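Local coordinates for uncharacterized protein (Bacteroides ovatus, PDB 4QEY) that is of unknown function but probably adopts a PLAT/LH2 and C2-like beta-sandwich fold and may be a calcium-binding lipoprotein, at residues H13-E18 and I30-A35. Residues are numbered along the deposited sequence; the frame is centred on the assembly and turned at random.
Sequences HKIVVE and IAFGAA. With EDO (1,2-ethanediol), chain N; EDO (1,2-ethanediol), chain O.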
loop_
_atom_site.group_PDB
_atom_site.type_symbol
_atom_site.label_atom_id
_atom_site.label_comp_id
_atom_site.label_asym_id
_atom_site.label_seq_id
_atom_site.Cartn_x
_atom_site.Cartn_y
_atom_site.Cartn_z
ATOM N N HIS A 13 -1.948 -1.397 13.431
ATOM C CA HIS A 13 -2.217 -1.841 12.064
ATOM C C HIS A 13 -1.305 -1.062 11.135
ATOM O O HIS A 13 -1.264 0.166 11.223
ATOM C CB HIS A 13 -3.698 -1.670 11.708
ATOM C CG HIS A 13 -4.591 -2.653 12.392
ATOM N ND1 HIS A 13 -5.241 -3.637 11.684
ATOM C CD2 HIS A 13 -4.867 -2.807 13.704
ATOM C CE1 HIS A 13 -5.930 -4.330 12.574
ATOM N NE2 HIS A 13 -5.737 -3.865 13.802
ATOM N N LYS A 14 -0.516 -1.780 10.312
ATOM C CA LYS A 14 0.484 -1.202 9.419
ATOM C C LYS A 14 0.487 -1.912 8.079
ATOM O O LYS A 14 0.352 -3.127 8.028
ATOM C CB LYS A 14 1.871 -1.309 10.089
ATOM C CG LYS A 14 3.077 -0.760 9.319
ATOM C CD LYS A 14 4.323 -1.014 10.134
ATOM C CE LYS A 14 5.602 -0.531 9.518
ATOM N NZ LYS A 14 6.756 -0.853 10.402
ATOM N N ILE A 15 0.627 -1.150 6.991
ATOM C CA ILE A 15 0.724 -1.686 5.641
ATOM C C ILE A 15 1.944 -1.031 4.983
ATOM O O ILE A 15 2.070 0.197 4.971
ATOM C CB ILE A 15 -0.568 -1.544 4.781
ATOM C CG1 ILE A 15 -1.756 -2.323 5.416
ATOM C CG2 ILE A 15 -0.308 -2.038 3.350
ATOM C CD1 ILE A 15 -3.106 -2.235 4.708
ATOM N N VAL A 16 2.860 -1.869 4.476
ATOM C CA VAL A 16 4.058 -1.436 3.770
ATOM C C VAL A 16 3.900 -1.818 2.292
ATOM O O VAL A 16 3.576 -2.970 1.966
ATOM C CB VAL A 16 5.354 -2.021 4.394
ATOM C CG1 VAL A 16 6.604 -1.525 3.654
ATOM C CG2 VAL A 16 5.450 -1.687 5.876
ATOM N N VAL A 17 4.093 -0.830 1.407
ATOM C CA VAL A 17 4.062 -0.995 -0.041
ATOM C C VAL A 17 5.498 -0.802 -0.531
ATOM O O VAL A 17 6.164 0.165 -0.152
ATOM C CB VAL A 17 3.038 -0.044 -0.741
ATOM C CG1 VAL A 17 3.012 -0.268 -2.254
ATOM C CG2 VAL A 17 1.635 -0.223 -0.156
ATOM N N GLU A 18 5.994 -1.771 -1.312
ATOM C CA GLU A 18 7.330 -1.739 -1.903
ATOM C C GLU A 18 7.239 -1.937 -3.407
ATOM O O GLU A 18 6.424 -2.736 -3.877
ATOM C CB GLU A 18 8.253 -2.788 -1.288
ATOM C CG GLU A 18 8.731 -2.470 0.114
ATOM C CD GLU A 18 9.784 -3.401 0.692
ATOM O OE1 GLU A 18 10.039 -4.475 0.103
ATOM O OE2 GLU A 18 10.345 -3.058 1.756
ATOM N N ILE A 30 -1.326 5.037 -4.426
ATOM C CA ILE A 30 -1.790 4.231 -3.300
ATOM C C ILE A 30 -2.577 5.130 -2.322
ATOM O O ILE A 30 -2.321 6.325 -2.195
ATOM C CB ILE A 30 -0.660 3.441 -2.592
ATOM C CG1 ILE A 30 0.482 4.347 -2.121
ATOM C CG2 ILE A 30 -0.111 2.328 -3.497
ATOM C CD1 ILE A 30 1.726 3.613 -1.452
ATOM N N ALA A 31 -3.611 4.539 -1.717
ATOM C CA ALA A 31 -4.470 5.180 -0.741
ATOM C C ALA A 31 -4.619 4.281 0.469
ATOM O O ALA A 31 -4.849 3.084 0.321
ATOM C CB ALA A 31 -5.828 5.504 -1.354
ATOM N N PHE A 32 -4.433 4.852 1.660
ATOM C CA PHE A 32 -4.553 4.166 2.947
ATOM C C PHE A 32 -5.662 4.773 3.773
ATOM O O PHE A 32 -5.836 6.006 3.815
ATOM C CB PHE A 32 -3.252 4.214 3.746
ATOM C CG PHE A 32 -2.011 3.656 3.100
ATOM C CD1 PHE A 32 -1.215 4.454 2.285
ATOM C CD2 PHE A 32 -1.565 2.373 3.407
ATOM C CE1 PHE A 32 -0.025 3.964 1.744
ATOM C CE2 PHE A 32 -0.361 1.887 2.887
ATOM C CZ PHE A 32 0.405 2.688 2.057
ATOM N N GLY A 33 -6.409 3.892 4.414
ATOM C CA GLY A 33 -7.511 4.229 5.299
ATOM C C GLY A 33 -7.505 3.273 6.466
ATOM O O GLY A 33 -7.152 2.103 6.296
ATOM N N ALA A 34 -7.863 3.763 7.658
ATOM C CA ALA A 34 -7.873 2.922 8.835
ATOM C C ALA A 34 -8.985 3.309 9.814
ATOM O O ALA A 34 -9.582 4.394 9.729
ATOM C CB ALA A 34 -6.530 2.997 9.533
ATOM N N ALA A 35 -9.247 2.392 10.751
ATOM C CA ALA A 35 -10.239 2.544 11.805
ATOM C C ALA A 35 -9.653 2.185 13.162
ATOM O O ALA A 35 -8.846 1.256 13.259
ATOM C CB ALA A 35 -11.441 1.659 11.511
HETATM C C1 EDO N . 9.288 -6.353 -4.174
HETATM O O1 EDO N . 8.912 -5.229 -4.946
HETATM C C2 EDO N . 9.837 -5.830 -2.824
HETATM O O2 EDO N . 10.945 -4.928 -2.988
HETATM C C1 EDO O . 8.503 -4.688 10.300
HETATM O O1 EDO O . 8.416 -3.825 9.171
HETATM C C2 EDO O . 7.094 -4.858 10.868
HETATM O O2 EDO O . 6.579 -3.562 11.165
#
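With CG anti to the carbonyl carbon (chi1 -57°), F32 extends its ring from strand 30-35 to the inward side of strand 13-18, between I15 and V17. I30 places CG1 between its backbone N and carbonyl carbon (chi1 55°), and its extended chain carries CD1 to V17, the two side chains meeting tip to tip, I30 CD1 3.9 Å from V17 CB. I15 CB lies in the F32 ring plane at its edge, 3.9 Å from F32 CE2, while V17 CG2 approaches obliquely, 3.9 Å from F32 CZ. The ring also lies against the backbone, I15 O being 3.6 Å from F32 CE2. A large flat phenyl suits this place because it reaches across from one sheet to the other, whereas the compact beta-branched I15 and V17 fit the extended backbone and offer their CB and methyl groups to the inward side. Every touching residue is buried, and no hydrogen bond joins the segments, so apolar packing carries the contact. C78 of strand 73-84 lines the same layer, touching I15, V17 and F32. K14 points away from the other strand, and its NZ donates a hydrogen bond to an ethanediol probably left from crystallisation. The strand segments run nearly antiparallel at 168°, their axes 9.1 Å apart, each within its own four-stranded antiparallel sheet: this is the face-to-face core packing of a beta sandwich, consistent with the PLAT/LH2 and C2-like family.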